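Local coordinates for protein ML032222a iGluR (Mnemiopsis leidyi, PDB 4YKI) that binds glycine through its ligand-binding domain and, as a ctenophore ionotropic glutamate receptor subunit, probably forms part of a glycine-activated ion channel, at residues F106-A111 with Y214-P219; H9-S14 with K84-A89; Q18-F23 with G36-M41; A101-F106 with P223-I228. One frame throughout, in Å; residues are numbered along the deposited sequence. Where two conformers were deposited one is given.

Overall arrangement
From the N terminus, contact 2 opens first with 9-14. Contact 3 (18-23 with 36-41) then opens and closes within its span, joining a loop to the start of helix 37-49, before 84-89 closes contact 2 as a parallel strand pairing. Contact 4 opens next, at 101-106, and contact 1 opens where it stops, since both share Phe106. Contact 1 closes at 214-219, pairing strands 109-118 and 202-218. Segment 223-228 then closes contact 4 around it by bringing helix 225-238 against strand 103-104. The inner and outer loops thus form two successive nested pairs, and none cross. Strand 202-218 touches contact 2 through Gly217 and Ile88, while contacts 3 and 4 do not meet.

Contact 1: F106-A111 with Y214-P219; sequences FPFMDA and YAFGLP. With MG (magnesium ion), chain D.
Met109 and Tyr214 pair on two antiparallel strands, 109-118 and 202-218, consistent with the interlobe connections of glutamate-receptor ligand-binding domains. In this hydrogen-bonded pair Tyr214 N donates to Met109 O at 2.9 Å, while Tyr214 O is taken by the preceding amide, Phe108 N, also at 2.9 Å and nearly straight at 169°. The aromatic groups then fill in around this short ladder. With CG wedged between its own backbone N and carbonyl carbon (chi1 64°), Phe108 lays a ring face toward Tyr214, whose CB sits 4.2 Å from the ring centroid. The CE2 corner of the Phe108 ring meets Phe216 CE1 at 3.8 Å, the two side chains crossing at about a right angle. Met109 runs alongside Tyr214 in the same direction and sets SD at the ring edge, 3.8 Å from Tyr214 CD2, a Met-aromatic contact. Ala111 CB covers one face of the tyrosine, 4.3 Å from the ring centroid. Tyr214 OH binds Glu188, another residue of the glycine pocket. Asp110 turns away from this packing, and its OD1 holds a magnesium ion at 2.1 Å. Two waters, Glu213, and Asp110 and Glu213 of the second subunit complete that site. The chemistry implies a division of labour: backbone bonds and apolar contacts from 108-111 hold a ligand-pocket tyrosine, while the carboxylate of Asp110 shares a cation across the subunit interface.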
# COMPACT_ATOMS: atom_id res chain seq x y z
N PHE B 106 -8.43 0.39 3.53
CA PHE B 106 -7.02 0.66 3.63
C PHE B 106 -6.24 -0.65 3.38
O PHE B 106 -6.62 -1.70 3.90
CB PHE B 106 -6.69 1.21 5.02
CG PHE B 106 -5.30 1.76 5.11
CD1 PHE B 106 -5.02 3.03 4.65
CD2 PHE B 106 -4.26 0.99 5.61
CE1 PHE B 106 -3.73 3.53 4.69
CE2 PHE B 106 -2.97 1.49 5.65
CZ PHE B 106 -2.72 2.75 5.19
N PRO B 107 -5.17 -0.59 2.58
CA PRO B 107 -4.55 -1.86 2.19
C PRO B 107 -3.50 -2.33 3.18
O PRO B 107 -2.98 -1.51 3.95
CB PRO B 107 -3.90 -1.51 0.85
CG PRO B 107 -3.55 -0.08 0.95
CD PRO B 107 -4.64 0.54 1.80
N PHE B 108 -3.17 -3.61 3.14
CA PHE B 108 -2.22 -4.18 4.09
C PHE B 108 -1.01 -4.91 3.50
O PHE B 108 -0.16 -5.34 4.26
CB PHE B 108 -2.95 -5.07 5.11
CG PHE B 108 -3.63 -6.30 4.53
CD1 PHE B 108 -2.94 -7.51 4.46
CD2 PHE B 108 -4.95 -6.27 4.11
CE1 PHE B 108 -3.56 -8.66 3.94
CE2 PHE B 108 -5.57 -7.41 3.59
CZ PHE B 108 -4.87 -8.60 3.50
N MET B 109 -0.88 -5.02 2.18
CA MET B 109 0.28 -5.72 1.60
C MET B 109 0.48 -5.40 0.13
O MET B 109 -0.36 -5.69 -0.71
CB MET B 109 0.13 -7.23 1.77
CG MET B 109 1.34 -8.01 1.34
SD MET B 109 1.20 -9.79 1.63
CE MET B 109 1.05 -9.85 3.37
N ASP B 110 1.64 -4.86 -0.23
CA ASP B 110 2.02 -4.70 -1.62
C ASP B 110 2.20 -6.07 -2.24
O ASP B 110 2.73 -6.97 -1.63
CB ASP B 110 3.38 -3.94 -1.75
CG ASP B 110 3.26 -2.41 -1.79
OD1 ASP B 110 2.21 -1.84 -1.43
OD2 ASP B 110 4.30 -1.79 -2.14
N ALA B 111 1.79 -6.19 -3.50
CA ALA B 111 1.96 -7.42 -4.24
C ALA B 111 2.16 -7.11 -5.71
O ALA B 111 1.82 -6.02 -6.20
CB ALA B 111 0.76 -8.35 -4.03
N TYR B 214 -3.09 -5.95 -1.51
CA TYR B 214 -4.15 -6.69 -0.87
C TYR B 214 -4.88 -5.79 0.13
O TYR B 214 -4.26 -5.04 0.89
CB TYR B 214 -3.60 -7.92 -0.13
CG TYR B 214 -3.03 -9.00 -1.00
CD1 TYR B 214 -3.58 -9.29 -2.24
CD2 TYR B 214 -1.94 -9.73 -0.58
CE1 TYR B 214 -3.05 -10.32 -3.04
CE2 TYR B 214 -1.43 -10.76 -1.35
CZ TYR B 214 -1.97 -11.05 -2.57
OH TYR B 214 -1.40 -12.06 -3.29
N ALA B 215 -6.20 -5.85 0.09
CA ALA B 215 -7.04 -5.10 0.98
C ALA B 215 -8.30 -5.93 1.22
O ALA B 215 -8.42 -7.05 0.70
CB ALA B 215 -7.39 -3.76 0.36
N PHE B 216 -9.21 -5.43 2.05
CA PHE B 216 -10.53 -6.04 2.17
C PHE B 216 -11.48 -5.30 1.20
O PHE B 216 -11.26 -4.13 0.85
CB PHE B 216 -11.03 -5.96 3.62
CG PHE B 216 -10.31 -6.85 4.61
CD1 PHE B 216 -9.41 -7.82 4.23
CD2 PHE B 216 -10.59 -6.71 5.95
CE1 PHE B 216 -8.78 -8.63 5.18
CE2 PHE B 216 -9.97 -7.52 6.90
CZ PHE B 216 -9.08 -8.48 6.49
N GLY B 217 -12.53 -5.99 0.78
CA GLY B 217 -13.54 -5.39 -0.08
C GLY B 217 -14.76 -4.93 0.71
O GLY B 217 -15.19 -5.61 1.63
N LEU B 218 -15.29 -3.76 0.35
CA LEU B 218 -16.43 -3.16 1.01
C LEU B 218 -17.43 -2.69 -0.02
O LEU B 218 -17.04 -2.19 -1.07
CB LEU B 218 -16.00 -1.96 1.86
CG LEU B 218 -15.22 -2.35 3.12
CD1 LEU B 218 -14.34 -1.22 3.66
CD2 LEU B 218 -16.18 -2.84 4.18
N PRO B 219 -18.73 -2.79 0.27
CA PRO B 219 -19.69 -2.25 -0.70
C PRO B 219 -19.64 -0.73 -0.70
O PRO B 219 -19.34 -0.13 0.32
CB PRO B 219 -21.04 -2.76 -0.19
CG PRO B 219 -20.84 -2.93 1.24
CD PRO B 219 -19.40 -3.25 1.50
MG MG D . 1.41 -0.37 -0.21
O HOH W 1 1.74 1.17 -1.61
O HOH W 2 0.88 -1.82 1.23

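Contact 2: H9-S14 with K84-A89; sequences HLRLGS and KTDMIA
Asp86 OD2 is gripped by Arg11 twice, through backbone N and side-chain NE, each 2.9 Å from OD2, and a water joins them. The two Arg11 donors come from the same face of the carboxylate plane, and the water, bound also to His9 O, gives OD2 a third hydrogen bond. Arg11 NH2 meets the other oxygen, Asp86 OD1, at 3.0 Å, making a side-on, two-nitrogen salt bridge; NH2 also bonds Asp83 O, so it is held from two places. The partners lie in or near the plane of the guanidinium, yet that plane and the carboxylate are turned 39° apart, and NE and NH2 both approach from above the carboxylate plane. A bend at chi3 (41°) sets the arginine NE toward Asp86 OD2, and one guanidinium face lies against Lys84 O. Between the main chains, Asp86 N returns a nearly straight bond of 178° to Arg11 O. Farther along, the strands run parallel: Gly13 N donates to Met87 O and Ala89 N to Gly13 O, both 2.8 Å. Ser14 OG extends the pairing by donating to Ala89 O, likewise at 2.8 Å. Met87 N, buried here, has no partner in the model. Leu12 and Met87 lie side by side on the same face, Leu12 CD2 3.9 Å from Met87 CE. Strand 9-13 is the middle of a three-strand parallel sheet, with 52-56 along its other edge; helix 75-81 packs on Thr85 and Ile88, and helix 37-49 covers Leu12 and Ala89.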
# COMPACT_ATOMS: atom_id res chain seq x y z
N HIS B 9 -23.79 -7.93 13.34
CA HIS B 9 -23.36 -9.25 12.90
C HIS B 9 -22.96 -9.16 11.44
O HIS B 9 -23.81 -8.98 10.58
CB HIS B 9 -24.47 -10.29 13.06
CG HIS B 9 -24.05 -11.67 12.66
ND1 HIS B 9 -23.17 -12.42 13.41
CD2 HIS B 9 -24.32 -12.40 11.55
CE1 HIS B 9 -22.94 -13.56 12.80
NE2 HIS B 9 -23.62 -13.57 11.66
N LEU B 10 -21.67 -9.26 11.18
CA LEU B 10 -21.15 -9.16 9.83
C LEU B 10 -21.06 -10.51 9.14
O LEU B 10 -20.63 -11.49 9.72
CB LEU B 10 -19.76 -8.50 9.84
CG LEU B 10 -19.63 -7.07 10.38
CD1 LEU B 10 -18.21 -6.54 10.16
CD2 LEU B 10 -20.68 -6.15 9.73
N ARG B 11 -21.46 -10.53 7.88
CA ARG B 11 -21.25 -11.66 6.99
C ARG B 11 -20.02 -11.34 6.17
O ARG B 11 -19.99 -10.33 5.47
CB ARG B 11 -22.48 -11.88 6.10
CG ARG B 11 -23.79 -12.24 6.85
CD ARG B 11 -24.64 -11.03 7.34
NE ARG B 11 -24.65 -10.00 6.33
CZ ARG B 11 -25.37 -10.00 5.22
NH1 ARG B 11 -26.31 -10.91 5.01
NH2 ARG B 11 -25.14 -9.04 4.32
N LEU B 12 -19.00 -12.18 6.29
CA LEU B 12 -17.70 -11.91 5.68
C LEU B 12 -17.42 -12.88 4.55
O LEU B 12 -17.43 -14.10 4.76
CB LEU B 12 -16.59 -12.02 6.73
CG LEU B 12 -16.75 -11.09 7.94
CD1 LEU B 12 -15.62 -11.35 8.93
CD2 LEU B 12 -16.79 -9.63 7.51
N GLY B 13 -17.21 -12.37 3.35
CA GLY B 13 -16.85 -13.22 2.23
C GLY B 13 -15.42 -13.70 2.35
O GLY B 13 -14.52 -12.89 2.62
N SER B 14 -15.20 -14.98 2.11
CA SER B 14 -13.86 -15.52 2.11
C SER B 14 -13.84 -16.87 1.43
O SER B 14 -14.90 -17.47 1.16
CB SER B 14 -13.30 -15.64 3.55
OG SER B 14 -11.87 -15.65 3.53
N LYS B 84 -25.15 -10.53 0.11
CA LYS B 84 -24.92 -11.76 0.87
C LYS B 84 -23.84 -11.58 1.92
O LYS B 84 -23.84 -12.27 2.96
CB LYS B 84 -24.57 -12.91 -0.08
CG LYS B 84 -25.76 -13.28 -0.97
CD LYS B 84 -25.48 -14.44 -1.89
CE LYS B 84 -26.74 -14.84 -2.69
NZ LYS B 84 -26.39 -15.80 -3.76
N THR B 85 -22.92 -10.65 1.66
CA THR B 85 -21.85 -10.33 2.58
C THR B 85 -21.74 -8.81 2.74
O THR B 85 -22.26 -8.04 1.92
CB THR B 85 -20.52 -10.90 2.11
OG1 THR B 85 -20.31 -10.43 0.78
CG2 THR B 85 -20.53 -12.41 2.14
N ASP B 86 -21.07 -8.40 3.81
CA ASP B 86 -20.82 -7.00 4.16
C ASP B 86 -19.39 -6.55 3.90
O ASP B 86 -19.13 -5.35 3.80
CB ASP B 86 -21.09 -6.82 5.64
CG ASP B 86 -22.48 -7.24 6.01
OD1 ASP B 86 -23.39 -6.76 5.34
OD2 ASP B 86 -22.65 -8.05 6.93
N MET B 87 -18.47 -7.49 3.85
CA MET B 87 -17.06 -7.21 3.63
C MET B 87 -16.43 -8.48 3.11
O MET B 87 -16.84 -9.55 3.52
CB MET B 87 -16.40 -6.74 4.94
CG MET B 87 -14.92 -6.37 4.83
SD MET B 87 -14.25 -5.53 6.29
CE MET B 87 -14.05 -6.90 7.44
N ILE B 88 -15.45 -8.34 2.23
CA ILE B 88 -14.68 -9.48 1.72
C ILE B 88 -13.37 -9.49 2.50
O ILE B 88 -12.55 -8.55 2.37
CB ILE B 88 -14.44 -9.37 0.22
CG1 ILE B 88 -15.78 -9.34 -0.55
CG2 ILE B 88 -13.57 -10.54 -0.24
CD1 ILE B 88 -15.62 -9.02 -2.04
N ALA B 89 -13.20 -10.51 3.35
CA ALA B 89 -12.04 -10.65 4.23
C ALA B 89 -11.13 -11.75 3.69
O ALA B 89 -11.31 -12.94 3.99
CB ALA B 89 -12.48 -10.94 5.64
O HOH W 3 -24.53 -7.06 8.75

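Contact 3: Q18-F23 with G36-M41; sequences QPFMFF and GMVNDM
Two consecutive carbonyls of a loop, Pro19 O and Phe20 O, reach into the opening turn of helix 37-49, just after a cis peptide bond preceding Pro19. Met37 N donates to Pro19 O at 3.2 Å and almost straight, at 174°. Val38 N meets Phe20 O on a lone pair, 2.9 Å away. Phe20 O also closes to 3.5 Å from the carbonyl carbon of Gly36, the N-cap, whose phi is positive at 128°. A CB there would point toward the loop and run into Phe20 O, so this close approach rests on the missing side chain. Side chains then pack around the junction. Met37, CG anti to the backbone N and its chain extended, runs alongside Phe20 in the same direction, its SD 4.0 Å from Phe20 CE1 in a Met-aromatic contact. Val38 CG2 touches Phe20 CB at 3.9 Å. Met21 folds at chi2 (-61°) and crosses Val38 and Asn39 at about a right angle, bringing SD to 3.5 Å from Asn39 N. The edge of the Phe22 ring meets Gly36 CA. The Phe20 ring also meets that of Tyr214. Since the amides at a helix start lack partners in the preceding turn, these two carbonyls satisfy them from outside the helix, and their partial negative charge would be expected to suit the helix's positive end.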
# COMPACT_ATOMS: atom_id res chain seq x y z
N GLN B 18 -4.10 -20.11 1.22
CA GLN B 18 -3.05 -20.16 2.23
C GLN B 18 -1.96 -19.16 1.84
O GLN B 18 -1.64 -19.03 0.67
CB GLN B 18 -2.52 -21.59 2.36
CG GLN B 18 -3.64 -22.54 2.79
CD GLN B 18 -3.25 -23.98 2.92
OE1 GLN B 18 -2.07 -24.34 2.87
NE2 GLN B 18 -4.25 -24.84 3.11
N PRO B 19 -1.40 -18.44 2.82
CA PRO B 19 -1.53 -18.57 4.27
C PRO B 19 -2.50 -17.54 4.86
O PRO B 19 -2.54 -17.35 6.08
CB PRO B 19 -0.11 -18.25 4.75
CG PRO B 19 0.32 -17.17 3.83
CD PRO B 19 -0.29 -17.53 2.48
N PHE B 20 -3.26 -16.87 4.01
CA PHE B 20 -4.24 -15.88 4.42
C PHE B 20 -5.45 -16.52 5.10
O PHE B 20 -5.88 -16.05 6.16
CB PHE B 20 -4.63 -15.05 3.21
CG PHE B 20 -3.48 -14.30 2.61
CD1 PHE B 20 -2.91 -13.23 3.28
CD2 PHE B 20 -2.91 -14.70 1.42
CE1 PHE B 20 -1.83 -12.55 2.75
CE2 PHE B 20 -1.82 -14.02 0.88
CZ PHE B 20 -1.28 -12.96 1.55
N MET B 21 -5.96 -17.60 4.52
CA MET B 21 -7.08 -18.36 5.09
C MET B 21 -6.87 -19.84 4.81
O MET B 21 -6.48 -20.22 3.71
CB MET B 21 -8.43 -17.95 4.53
CG MET B 21 -8.96 -16.63 5.05
SD MET B 21 -9.21 -16.67 6.83
CE MET B 21 -10.79 -15.86 6.93
N PHE B 22 -7.14 -20.62 5.86
CA PHE B 22 -7.21 -22.08 5.83
C PHE B 22 -8.64 -22.44 6.23
O PHE B 22 -9.15 -21.90 7.21
CB PHE B 22 -6.25 -22.68 6.86
CG PHE B 22 -4.78 -22.40 6.62
CD1 PHE B 22 -4.23 -21.16 6.92
CD2 PHE B 22 -3.94 -23.40 6.17
CE1 PHE B 22 -2.89 -20.91 6.71
CE2 PHE B 22 -2.59 -23.16 5.98
CZ PHE B 22 -2.07 -21.93 6.25
N PHE B 23 -9.27 -23.35 5.49
CA PHE B 23 -10.64 -23.78 5.77
C PHE B 23 -10.66 -25.29 6.00
O PHE B 23 -10.35 -26.06 5.10
CB PHE B 23 -11.59 -23.42 4.61
CG PHE B 23 -13.01 -23.89 4.82
CD1 PHE B 23 -13.80 -23.33 5.79
CD2 PHE B 23 -13.55 -24.91 4.04
CE1 PHE B 23 -15.09 -23.76 6.00
CE2 PHE B 23 -14.86 -25.33 4.24
CZ PHE B 23 -15.62 -24.76 5.23
N GLY B 36 -5.74 -18.55 9.94
CA GLY B 36 -4.78 -17.92 9.06
C GLY B 36 -4.58 -16.45 9.37
O GLY B 36 -5.16 -15.92 10.33
N MET B 37 -3.73 -15.80 8.59
CA MET B 37 -3.43 -14.39 8.78
C MET B 37 -4.68 -13.52 8.76
O MET B 37 -4.86 -12.66 9.64
CB MET B 37 -2.44 -13.92 7.72
CG MET B 37 -2.19 -12.43 7.75
SD MET B 37 -0.91 -11.97 6.58
CE MET B 37 -0.75 -10.21 6.88
N VAL B 38 -5.53 -13.70 7.76
CA VAL B 38 -6.72 -12.88 7.68
C VAL B 38 -7.68 -13.18 8.83
O VAL B 38 -8.28 -12.28 9.41
CB VAL B 38 -7.42 -13.02 6.29
CG1 VAL B 38 -8.81 -12.41 6.29
CG2 VAL B 38 -6.55 -12.32 5.24
N ASN B 39 -7.84 -14.46 9.19
CA ASN B 39 -8.66 -14.79 10.33
C ASN B 39 -8.19 -14.08 11.60
O ASN B 39 -8.99 -13.58 12.37
CB ASN B 39 -8.71 -16.30 10.56
CG ASN B 39 -9.67 -16.65 11.67
OD1 ASN B 39 -10.87 -16.42 11.57
ND2 ASN B 39 -9.14 -17.21 12.74
N ASP B 40 -6.88 -14.07 11.82
CA ASP B 40 -6.33 -13.38 13.00
C ASP B 40 -6.66 -11.89 12.97
O ASP B 40 -6.95 -11.30 13.99
CB ASP B 40 -4.81 -13.59 13.11
CG ASP B 40 -4.41 -14.96 13.58
OD1 ASP B 40 -5.27 -15.74 14.04
OD2 ASP B 40 -3.19 -15.23 13.54
N MET B 41 -6.61 -11.27 11.79
CA MET B 41 -7.02 -9.87 11.63
C MET B 41 -8.49 -9.68 11.99
O MET B 41 -8.84 -8.75 12.70
CB MET B 41 -6.76 -9.42 10.20
CG MET B 41 -5.29 -9.37 9.83
SD MET B 41 -4.94 -9.21 8.09
CE MET B 41 -5.58 -7.57 7.72

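Contact 4: A101-F106 with P223-I228; sequences AIDYSF and PYKSLI
Lys225 and Asp103 cross at about a right angle, the lysine chain passing the carboxylate so that Asp103 OD2 lies 4.0 Å from Lys225 CD. The charged ends do not meet: Asp103 OD2 and Lys225 NZ stand 5.5 Å apart, and the attraction between them is probably modest. The ammonium instead goes on to the backbone. CG of Lys225 lies anti to the backbone N (chi1 176°). The chain stays extended as far as CE, and a bend at chi4 (56°) turns NZ to Tyr104 O. That bond is 2.8 Å long, the donor tilted 15° from the carbonyl plane, and CE follows close behind the nitrogen. Asp229, one helical turn along, forms a salt bridge with the same NZ, giving the charge a carboxylate as well as a carbonyl partner. One turn on from Lys225, Ile228 presents its CG2 branch to Ser105 CB at 4.1 Å, while the rest of its side chain leads away. Ser105 OG is engaged elsewhere: it donates to Phe106 O at 2.9 Å from above the carbonyl plane and accepts from Phe216 N. Tyr104 turns its CB away from the helix, and its hydroxyl is bound by Asn95 N. Lysine tip and isoleucine branch thus pin the first turn of the helix to a strand paired antiparallel with 202-218, so that the helix following that strand packs back across its neighbour, as in the periplasmic-binding-protein-like fold of glutamate-receptor ligand-binding domains.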
# COMPACT_ATOMS: atom_id res chain seq x y z
N ALA B 101 -17.06 -1.19 -9.15
CA ALA B 101 -18.24 -1.81 -8.54
C ALA B 101 -18.25 -1.78 -7.03
O ALA B 101 -19.33 -1.72 -6.45
CB ALA B 101 -18.36 -3.26 -9.01
N ILE B 102 -17.08 -1.88 -6.40
CA ILE B 102 -16.96 -1.94 -4.93
C ILE B 102 -15.87 -0.99 -4.46
O ILE B 102 -15.12 -0.44 -5.28
CB ILE B 102 -16.63 -3.38 -4.43
CG1 ILE B 102 -15.23 -3.85 -4.86
CG2 ILE B 102 -17.72 -4.37 -4.89
CD1 ILE B 102 -14.66 -4.98 -3.98
N ASP B 103 -15.78 -0.80 -3.15
CA ASP B 103 -14.68 -0.08 -2.53
C ASP B 103 -13.70 -1.07 -1.93
O ASP B 103 -13.98 -2.27 -1.76
CB ASP B 103 -15.19 0.85 -1.43
CG ASP B 103 -15.83 2.13 -1.96
OD1 ASP B 103 -15.72 2.44 -3.17
OD2 ASP B 103 -16.43 2.84 -1.13
N TYR B 104 -12.52 -0.55 -1.61
CA TYR B 104 -11.51 -1.27 -0.86
C TYR B 104 -11.26 -0.58 0.47
O TYR B 104 -11.36 0.65 0.56
CB TYR B 104 -10.21 -1.34 -1.63
CG TYR B 104 -10.23 -2.25 -2.82
CD1 TYR B 104 -10.03 -3.61 -2.68
CD2 TYR B 104 -10.43 -1.74 -4.11
CE1 TYR B 104 -10.01 -4.44 -3.77
CE2 TYR B 104 -10.40 -2.57 -5.22
CZ TYR B 104 -10.21 -3.92 -5.03
OH TYR B 104 -10.13 -4.71 -6.14
N SER B 105 -10.88 -1.36 1.46
CA SER B 105 -10.34 -0.84 2.70
C SER B 105 -8.94 -0.28 2.50
O SER B 105 -8.32 -0.47 1.46
CB SER B 105 -10.25 -1.95 3.75
OG SER B 105 -9.21 -2.86 3.46
N PHE B 106 -8.43 0.39 3.53
CA PHE B 106 -7.02 0.66 3.63
C PHE B 106 -6.24 -0.65 3.38
O PHE B 106 -6.62 -1.70 3.90
CB PHE B 106 -6.69 1.21 5.02
CG PHE B 106 -5.30 1.76 5.11
CD1 PHE B 106 -5.02 3.03 4.65
CD2 PHE B 106 -4.26 0.99 5.61
CE1 PHE B 106 -3.73 3.53 4.69
CE2 PHE B 106 -2.97 1.49 5.65
CZ PHE B 106 -2.72 2.75 5.19
N PRO B 223 -21.49 1.83 5.81
CA PRO B 223 -21.29 2.68 6.99
C PRO B 223 -20.09 2.25 7.84
O PRO B 223 -19.79 2.92 8.83
CB PRO B 223 -22.60 2.50 7.76
CG PRO B 223 -23.06 1.14 7.38
CD PRO B 223 -22.67 0.96 5.95
N TYR B 224 -19.42 1.17 7.47
CA TYR B 224 -18.36 0.61 8.31
C TYR B 224 -16.95 0.87 7.79
O TYR B 224 -15.97 0.52 8.44
CB TYR B 224 -18.56 -0.90 8.42
CG TYR B 224 -19.97 -1.30 8.84
CD1 TYR B 224 -20.56 -0.74 9.97
CD2 TYR B 224 -20.71 -2.21 8.10
CE1 TYR B 224 -21.84 -1.08 10.36
CE2 TYR B 224 -22.00 -2.57 8.49
CZ TYR B 224 -22.56 -2.00 9.61
OH TYR B 224 -23.85 -2.33 9.99
N LYS B 225 -16.85 1.47 6.60
CA LYS B 225 -15.56 1.67 5.95
C LYS B 225 -14.57 2.50 6.78
O LYS B 225 -13.40 2.13 6.91
CB LYS B 225 -15.73 2.29 4.55
CG LYS B 225 -14.38 2.60 3.87
CD LYS B 225 -14.49 2.80 2.36
CE LYS B 225 -13.30 3.56 1.77
NZ LYS B 225 -11.99 2.95 2.05
N SER B 226 -15.03 3.60 7.33
CA SER B 226 -14.14 4.48 8.08
C SER B 226 -13.51 3.78 9.29
O SER B 226 -12.32 3.93 9.56
CB SER B 226 -14.87 5.75 8.50
OG SER B 226 -15.22 6.54 7.37
N LEU B 227 -14.31 3.01 10.01
CA LEU B 227 -13.82 2.23 11.14
C LEU B 227 -12.86 1.13 10.73
O LEU B 227 -11.81 0.94 11.34
CB LEU B 227 -14.98 1.64 11.94
CG LEU B 227 -15.72 2.64 12.81
CD1 LEU B 227 -17.04 2.07 13.30
CD2 LEU B 227 -14.83 3.04 13.98
N ILE B 228 -13.21 0.38 9.70
CA ILE B 228 -12.33 -0.67 9.22
C ILE B 228 -10.99 -0.08 8.76
O ILE B 228 -9.92 -0.60 9.11
CB ILE B 228 -13.00 -1.50 8.10
CG1 ILE B 228 -14.20 -2.27 8.65
CG2 ILE B 228 -11.99 -2.45 7.42
CD1 ILE B 228 -13.85 -3.35 9.64